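Type-iv like competence pilin ttha1218 (Thermus thermophilus, PDB 5G25) probably serves as a type IV-like pilin in the pilus machinery that takes up DNA during natural competence. Local coordinates at residues M16-I30 against L75-P89. Sequence-based numbering, arbitrary orientation.
Sequences MENFMERLRQDPQGI and LRVEEKRLETVVYRP
Met16 lays its thioether over the paired backbones of Leu75 and Leu82, in a hollow walled by Val77, Lys80 and Leu82. Its chain bends at the last torsion (chi3 76°), which turns CE down onto the backbone 3.2 Å from Leu75 O and close to Leu82 CB, while CG and SD slide past Val77 CG2 in the opposite direction. One turn on, Met20 curls at both outer torsions, laying SD 3.4 Å from Thr84 CG2 and bringing CE tip to tip with Leu82. Leu75 is the answering bump: its CD2 rises to the rim of the Phe19 ring at CD2, 3.8 Å away, near the ring plane. Such packing of an amphipathic helix over an antiparallel sheet, here helical residues 16-24 running 19° from strand 80-87, is the globular-domain architecture of type IV pilins and type II secretion pseudopilins; Leu23 carries the same apolar face onto Val73 and Cys47.

Farther along, Arg24 reaches out to edge strand 80-87. Its guanidinium spends two in-plane N-H groups there, a nearly straight bond from NH2 to Thr84 OG1 (3.0 Å, 166°) and a more bent one from NH1 to Val85 O (2.8 Å). Val86 fits CG1 into the notch formed by Pro27 and Ile30, 3.6 Å from Ile30 CD1. Beyond it, Arg88 stretches past Pro27, with CD 3.2 Å from Gln28 OE1 and one guanidinium face under Gln28 NE2; an alanine here would probably leave the Gln28 amide free to turn and Pro27 less covered. Pro89 meets Pro27 obliquely, CD to CG at 4.1 Å.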
loop_
_atom_site.group_PDB
_atom_site.type_symbol
_atom_site.label_atom_id
_atom_site.label_comp_id
_atom_site.label_asym_id
_atom_site.label_seq_id
_atom_site.Cartn_x
_atom_site.Cartn_y
_atom_site.Cartn_z
ATOM N N MET A 16 11.215 1.061 -4.186
ATOM C CA MET A 16 10.046 1.058 -3.329
ATOM C C MET A 16 9.024 2.066 -3.897
ATOM O O MET A 16 7.830 1.804 -3.924
ATOM C CB MET A 16 10.414 1.395 -1.880
ATOM C CG MET A 16 11.259 0.357 -1.156
ATOM S SD MET A 16 11.838 0.999 0.433
ATOM C CE MET A 16 10.365 0.877 1.420
ATOM N N GLU A 17 9.504 3.200 -4.387
ATOM C CA GLU A 17 8.589 4.213 -4.974
ATOM C C GLU A 17 7.932 3.745 -6.267
ATOM O O GLU A 17 6.735 3.976 -6.468
ATOM C CB GLU A 17 9.286 5.568 -5.123
ATOM C CG GLU A 17 9.587 6.164 -3.745
ATOM C CD GLU A 17 10.299 7.507 -3.757
ATOM O OE1 GLU A 17 11.118 7.742 -4.671
ATOM O OE2 GLU A 17 10.047 8.312 -2.819
ATOM N N ASN A 18 8.689 3.033 -7.099
ATOM C CA ASN A 18 8.155 2.479 -8.341
ATOM C C ASN A 18 7.092 1.449 -8.081
ATOM O O ASN A 18 6.077 1.405 -8.736
ATOM C CB ASN A 18 9.260 1.828 -9.167
ATOM C CG ASN A 18 10.119 2.850 -9.880
ATOM O OD1 ASN A 18 9.646 3.916 -10.276
ATOM N ND2 ASN A 18 11.391 2.535 -10.037
ATOM N N PHE A 19 7.348 0.598 -7.110
ATOM C CA PHE A 19 6.405 -0.435 -6.785
ATOM C C PHE A 19 5.167 0.164 -6.183
ATOM O O PHE A 19 4.053 -0.272 -6.474
ATOM C CB PHE A 19 7.015 -1.455 -5.824
ATOM C CG PHE A 19 6.152 -2.644 -5.633
ATOM C CD1 PHE A 19 6.008 -3.574 -6.659
ATOM C CD2 PHE A 19 5.433 -2.807 -4.481
ATOM C CE1 PHE A 19 5.172 -4.659 -6.498
ATOM C CE2 PHE A 19 4.598 -3.894 -4.311
ATOM C CZ PHE A 19 4.471 -4.821 -5.313
ATOM N N MET A 20 5.346 1.168 -5.336
ATOM C CA MET A 20 4.201 1.844 -4.748
ATOM C C MET A 20 3.316 2.504 -5.811
ATOM O O MET A 20 2.079 2.493 -5.707
ATOM C CB MET A 20 4.660 2.884 -3.745
ATOM C CG MET A 20 3.514 3.463 -2.938
ATOM S SD MET A 20 2.693 2.263 -1.849
ATOM C CE MET A 20 3.829 2.154 -0.470
ATOM N N GLU A 21 3.947 3.071 -6.827
ATOM C CA GLU A 21 3.213 3.720 -7.918
ATOM C C GLU A 21 2.485 2.635 -8.687
ATOM O O GLU A 21 1.355 2.807 -9.099
ATOM C CB GLU A 21 4.186 4.489 -8.812
ATOM C CG GLU A 21 3.594 5.146 -10.057
ATOM C CD GLU A 21 2.635 6.287 -9.738
ATOM O OE1 GLU A 21 2.839 7.005 -8.718
ATOM O OE2 GLU A 21 1.668 6.462 -10.516
ATOM N N ARG A 22 3.127 1.485 -8.850
ATOM C CA ARG A 22 2.462 0.363 -9.493
ATOM C C ARG A 22 1.190 -0.071 -8.748
ATOM O O ARG A 22 0.181 -0.428 -9.370
ATOM C CB ARG A 22 3.435 -0.799 -9.612
ATOM C CG ARG A 22 2.795 -2.064 -10.149
ATOM C CD ARG A 22 2.281 -1.874 -11.558
ATOM N NE ARG A 22 1.713 -3.116 -12.077
ATOM C CZ ARG A 22 0.524 -3.606 -11.739
ATOM N NH1 ARG A 22 -0.251 -2.945 -10.900
ATOM N NH2 ARG A 22 0.100 -4.773 -12.243
ATOM N N LEU A 23 1.227 -0.045 -7.417
ATOM C CA LEU A 23 0.028 -0.360 -6.620
ATOM C C LEU A 23 -1.036 0.710 -6.733
ATOM O O LEU A 23 -2.236 0.408 -6.773
ATOM C CB LEU A 23 0.361 -0.551 -5.147
ATOM C CG LEU A 23 1.265 -1.738 -4.811
ATOM C CD1 LEU A 23 1.660 -1.692 -3.346
ATOM C CD2 LEU A 23 0.553 -3.042 -5.141
ATOM N N ARG A 24 -0.602 1.957 -6.801
ATOM C CA ARG A 24 -1.543 3.071 -6.846
ATOM C C ARG A 24 -2.329 3.053 -8.154
ATOM O O ARG A 24 -3.484 3.432 -8.182
ATOM C CB ARG A 24 -0.839 4.415 -6.658
ATOM C CG ARG A 24 -1.840 5.559 -6.509
ATOM C CD ARG A 24 -1.192 6.930 -6.436
ATOM N NE ARG A 24 -0.121 6.977 -5.440
ATOM C CZ ARG A 24 -0.299 6.986 -4.121
ATOM N NH1 ARG A 24 -1.513 6.935 -3.582
ATOM N NH2 ARG A 24 0.759 7.032 -3.323
ATOM N N GLN A 25 -1.723 2.549 -9.223
ATOM C CA GLN A 25 -2.457 2.356 -10.478
ATOM C C GLN A 25 -3.406 1.154 -10.454
ATOM O O GLN A 25 -4.192 1.007 -11.375
ATOM C CB GLN A 25 -1.474 2.150 -11.629
ATOM C CG GLN A 25 -0.541 3.329 -11.833
ATOM C CD GLN A 25 0.649 2.996 -12.711
ATOM O OE1 GLN A 25 0.854 1.846 -13.096
ATOM N NE2 GLN A 25 1.448 4.009 -13.028
ATOM N N ASP A 26 -3.345 0.288 -9.429
ATOM C CA ASP A 26 -4.075 -0.988 -9.481
ATOM C C ASP A 26 -4.736 -1.235 -8.135
ATOM O O ASP A 26 -4.474 -2.242 -7.481
ATOM C CB ASP A 26 -3.073 -2.096 -9.836
ATOM C CG ASP A 26 -3.720 -3.399 -10.309
ATOM O OD1 ASP A 26 -4.944 -3.589 -10.197
ATOM O OD2 ASP A 26 -2.962 -4.257 -10.810
ATOM N N PRO A 27 -5.618 -0.320 -7.709
ATOM C CA PRO A 27 -6.150 -0.488 -6.355
ATOM C C PRO A 27 -6.903 -1.800 -6.154
ATOM O O PRO A 27 -6.814 -2.368 -5.076
ATOM C CB PRO A 27 -7.093 0.714 -6.174
ATOM C CG PRO A 27 -6.810 1.628 -7.342
ATOM C CD PRO A 27 -6.329 0.737 -8.443
ATOM N N GLN A 28 -7.632 -2.272 -7.159
ATOM C CA GLN A 28 -8.368 -3.545 -7.057
ATOM C C GLN A 28 -7.424 -4.765 -7.023
ATOM O O GLN A 28 -7.841 -5.839 -6.635
ATOM C CB GLN A 28 -9.344 -3.721 -8.231
ATOM C CG GLN A 28 -10.395 -2.640 -8.368
ATOM C CD GLN A 28 -11.172 -2.398 -7.087
ATOM O OE1 GLN A 28 -10.935 -1.413 -6.388
ATOM N NE2 GLN A 28 -12.098 -3.293 -6.771
ATOM N N GLY A 29 -6.179 -4.600 -7.492
ATOM C CA GLY A 29 -5.175 -5.653 -7.431
ATOM C C GLY A 29 -4.375 -5.714 -6.129
ATOM O O GLY A 29 -3.683 -6.713 -5.852
ATOM N N ILE A 30 -4.484 -4.681 -5.312
ATOM C CA ILE A 30 -3.652 -4.558 -4.095
ATOM C C ILE A 30 -3.683 -5.781 -3.136
ATOM O O ILE A 30 -2.643 -6.170 -2.611
ATOM C CB ILE A 30 -3.989 -3.253 -3.333
ATOM C CG1 ILE A 30 -3.354 -2.056 -4.049
ATOM C CG2 ILE A 30 -3.497 -3.286 -1.889
ATOM C CD1 ILE A 30 -3.685 -0.713 -3.425
ATOM N N LEU A 75 5.268 -0.401 2.733
ATOM C CA LEU A 75 6.344 -1.129 2.089
ATOM C C LEU A 75 7.583 -0.983 2.977
ATOM O O LEU A 75 7.929 0.141 3.378
ATOM C CB LEU A 75 6.605 -0.498 0.714
ATOM C CG LEU A 75 6.951 -1.331 -0.504
ATOM C CD1 LEU A 75 6.129 -2.611 -0.574
ATOM C CD2 LEU A 75 6.715 -0.471 -1.749
ATOM N N ARG A 76 8.231 -2.109 3.290
ATOM C CA ARG A 76 9.419 -2.142 4.161
ATOM C C ARG A 76 10.499 -2.989 3.532
ATOM O O ARG A 76 10.275 -4.147 3.194
ATOM C CB ARG A 76 9.099 -2.734 5.536
ATOM C CG ARG A 76 8.306 -1.806 6.435
ATOM C CD ARG A 76 8.169 -2.330 7.866
ATOM N NE ARG A 76 8.036 -1.251 8.860
ATOM C CZ ARG A 76 6.917 -0.950 9.523
ATOM N NH1 ARG A 76 5.785 -1.646 9.318
ATOM N NH2 ARG A 76 6.931 0.045 10.415
ATOM N N VAL A 77 11.672 -2.398 3.370
ATOM C CA VAL A 77 12.833 -3.098 2.855
ATOM C C VAL A 77 13.966 -2.764 3.822
ATOM O O VAL A 77 14.417 -1.618 3.896
ATOM C CB VAL A 77 13.163 -2.658 1.414
ATOM C CG1 VAL A 77 14.358 -3.428 0.884
ATOM C CG2 VAL A 77 11.955 -2.868 0.510
ATOM N N GLU A 78 14.368 -3.762 4.608
ATOM C CA GLU A 78 15.339 -3.569 5.684
ATOM C C GLU A 78 14.862 -2.468 6.616
ATOM O O GLU A 78 13.720 -2.496 7.063
ATOM C CB GLU A 78 16.738 -3.313 5.119
ATOM C CG GLU A 78 17.188 -4.433 4.181
ATOM C CD GLU A 78 18.693 -4.491 3.962
ATOM O OE1 GLU A 78 19.419 -3.608 4.472
ATOM O OE2 GLU A 78 19.152 -5.431 3.274
ATOM N N GLU A 79 15.705 -1.493 6.921
ATOM C CA GLU A 79 15.258 -0.391 7.766
ATOM C C GLU A 79 14.477 0.690 6.990
ATOM O O GLU A 79 13.934 1.606 7.603
ATOM C CB GLU A 79 16.449 0.247 8.486
ATOM C CG GLU A 79 17.061 1.470 7.798
ATOM C CD GLU A 79 17.952 1.131 6.608
ATOM O OE1 GLU A 79 17.715 0.093 5.935
ATOM O OE2 GLU A 79 18.897 1.917 6.348
ATOM N N LYS A 80 14.429 0.607 5.657
ATOM C CA LYS A 80 13.737 1.647 4.873
ATOM C C LYS A 80 12.234 1.421 4.907
ATOM O O LYS A 80 11.734 0.298 4.878
ATOM C CB LYS A 80 14.226 1.686 3.417
ATOM C CG LYS A 80 15.679 2.106 3.268
ATOM C CD LYS A 80 15.875 3.575 3.617
ATOM C CE LYS A 80 17.296 4.034 3.297
ATOM N NZ LYS A 80 17.563 5.434 3.728
ATOM N N ARG A 81 11.489 2.498 4.949
ATOM C CA ARG A 81 10.073 2.328 4.976
ATOM C C ARG A 81 9.314 3.414 4.240
ATOM O O ARG A 81 9.725 4.573 4.228
ATOM C CB ARG A 81 9.682 2.224 6.419
ATOM C CG ARG A 81 8.252 2.518 6.725
ATOM C CD ARG A 81 8.170 2.848 8.201
ATOM N NE ARG A 81 6.792 2.803 8.629
ATOM C CZ ARG A 81 5.894 3.729 8.318
ATOM N NH1 ARG A 81 6.232 4.798 7.580
ATOM N NH2 ARG A 81 4.647 3.583 8.745
ATOM N N LEU A 82 8.209 3.009 3.611
ATOM C CA LEU A 82 7.400 3.889 2.786
ATOM C C LEU A 82 5.920 3.600 2.980
ATOM O O LEU A 82 5.435 2.526 2.656
ATOM C CB LEU A 82 7.767 3.750 1.297
ATOM C CG LEU A 82 6.829 4.465 0.288
ATOM C CD1 LEU A 82 6.597 5.944 0.564
ATOM C CD2 LEU A 82 7.369 4.332 -1.103
ATOM N N GLU A 83 5.197 4.581 3.496
ATOM C CA GLU A 83 3.776 4.410 3.721
ATOM C C GLU A 83 2.980 5.424 2.909
ATOM O O GLU A 83 3.374 6.585 2.782
ATOM C CB GLU A 83 3.481 4.549 5.204
ATOM C CG GLU A 83 2.004 4.581 5.532
ATOM C CD GLU A 83 1.735 4.642 7.025
ATOM O OE1 GLU A 83 2.598 4.192 7.819
ATOM O OE2 GLU A 83 0.645 5.128 7.404
ATOM N N THR A 84 1.879 4.970 2.328
ATOM C CA THR A 84 0.971 5.860 1.644
ATOM C C THR A 84 -0.459 5.333 1.766
ATOM O O THR A 84 -0.708 4.331 2.448
ATOM C CB THR A 84 1.394 6.075 0.170
ATOM O OG1 THR A 84 0.817 7.285 -0.329
ATOM C CG2 THR A 84 0.974 4.920 -0.709
ATOM N N VAL A 85 -1.397 6.042 1.143
ATOM C CA VAL A 85 -2.797 5.633 1.110
ATOM C C VAL A 85 -3.174 5.549 -0.348
ATOM O O VAL A 85 -2.880 6.460 -1.132
ATOM C CB VAL A 85 -3.714 6.624 1.855
ATOM C CG1 VAL A 85 -5.187 6.253 1.688
ATOM C CG2 VAL A 85 -3.346 6.654 3.341
ATOM N N VAL A 86 -3.758 4.417 -0.720
ATOM C CA VAL A 86 -4.263 4.243 -2.045
ATOM C C VAL A 86 -5.774 4.253 -1.934
ATOM O O VAL A 86 -6.330 3.477 -1.186
ATOM C CB VAL A 86 -3.758 2.947 -2.677
ATOM C CG1 VAL A 86 -4.354 2.762 -4.060
ATOM C CG2 VAL A 86 -2.248 2.990 -2.749
ATOM N N TYR A 87 -6.422 5.158 -2.663
ATOM C CA TYR A 87 -7.874 5.271 -2.615
ATOM C C TYR A 87 -8.444 4.361 -3.657
ATOM O O TYR A 87 -7.856 4.158 -4.709
ATOM C CB TYR A 87 -8.342 6.722 -2.832
ATOM C CG TYR A 87 -7.946 7.639 -1.697
ATOM C CD1 TYR A 87 -6.705 8.265 -1.685
ATOM C CD2 TYR A 87 -8.807 7.855 -0.618
ATOM C CE1 TYR A 87 -6.324 9.081 -0.633
ATOM C CE2 TYR A 87 -8.441 8.684 0.437
ATOM C CZ TYR A 87 -7.195 9.282 0.434
ATOM O OH TYR A 87 -6.818 10.093 1.492
ATOM N N ARG A 88 -9.585 3.770 -3.351
ATOM C CA ARG A 88 -10.235 2.938 -4.308
ATOM C C ARG A 88 -11.245 3.752 -5.112
ATOM O O ARG A 88 -11.811 4.711 -4.601
ATOM C CB ARG A 88 -10.874 1.741 -3.617
ATOM C CG ARG A 88 -9.821 0.784 -3.056
ATOM C CD ARG A 88 -10.158 -0.663 -3.373
ATOM N NE ARG A 88 -11.491 -0.987 -2.902
ATOM C CZ ARG A 88 -11.920 -2.211 -2.632
ATOM N NH1 ARG A 88 -11.139 -3.266 -2.803
ATOM N NH2 ARG A 88 -13.148 -2.370 -2.189
ATOM N N PRO A 89 -11.470 3.372 -6.385
ATOM C CA PRO A 89 -12.435 4.109 -7.180
ATOM C C PRO A 89 -13.816 4.008 -6.570
ATOM O O PRO A 89 -14.135 3.024 -5.883
ATOM C CB PRO A 89 -12.399 3.395 -8.539
ATOM C CG PRO A 89 -11.083 2.693 -8.564
ATOM C CD PRO A 89 -10.886 2.256 -7.147
HETATM O O HOH W 1 -4.761 6.904 -4.728
#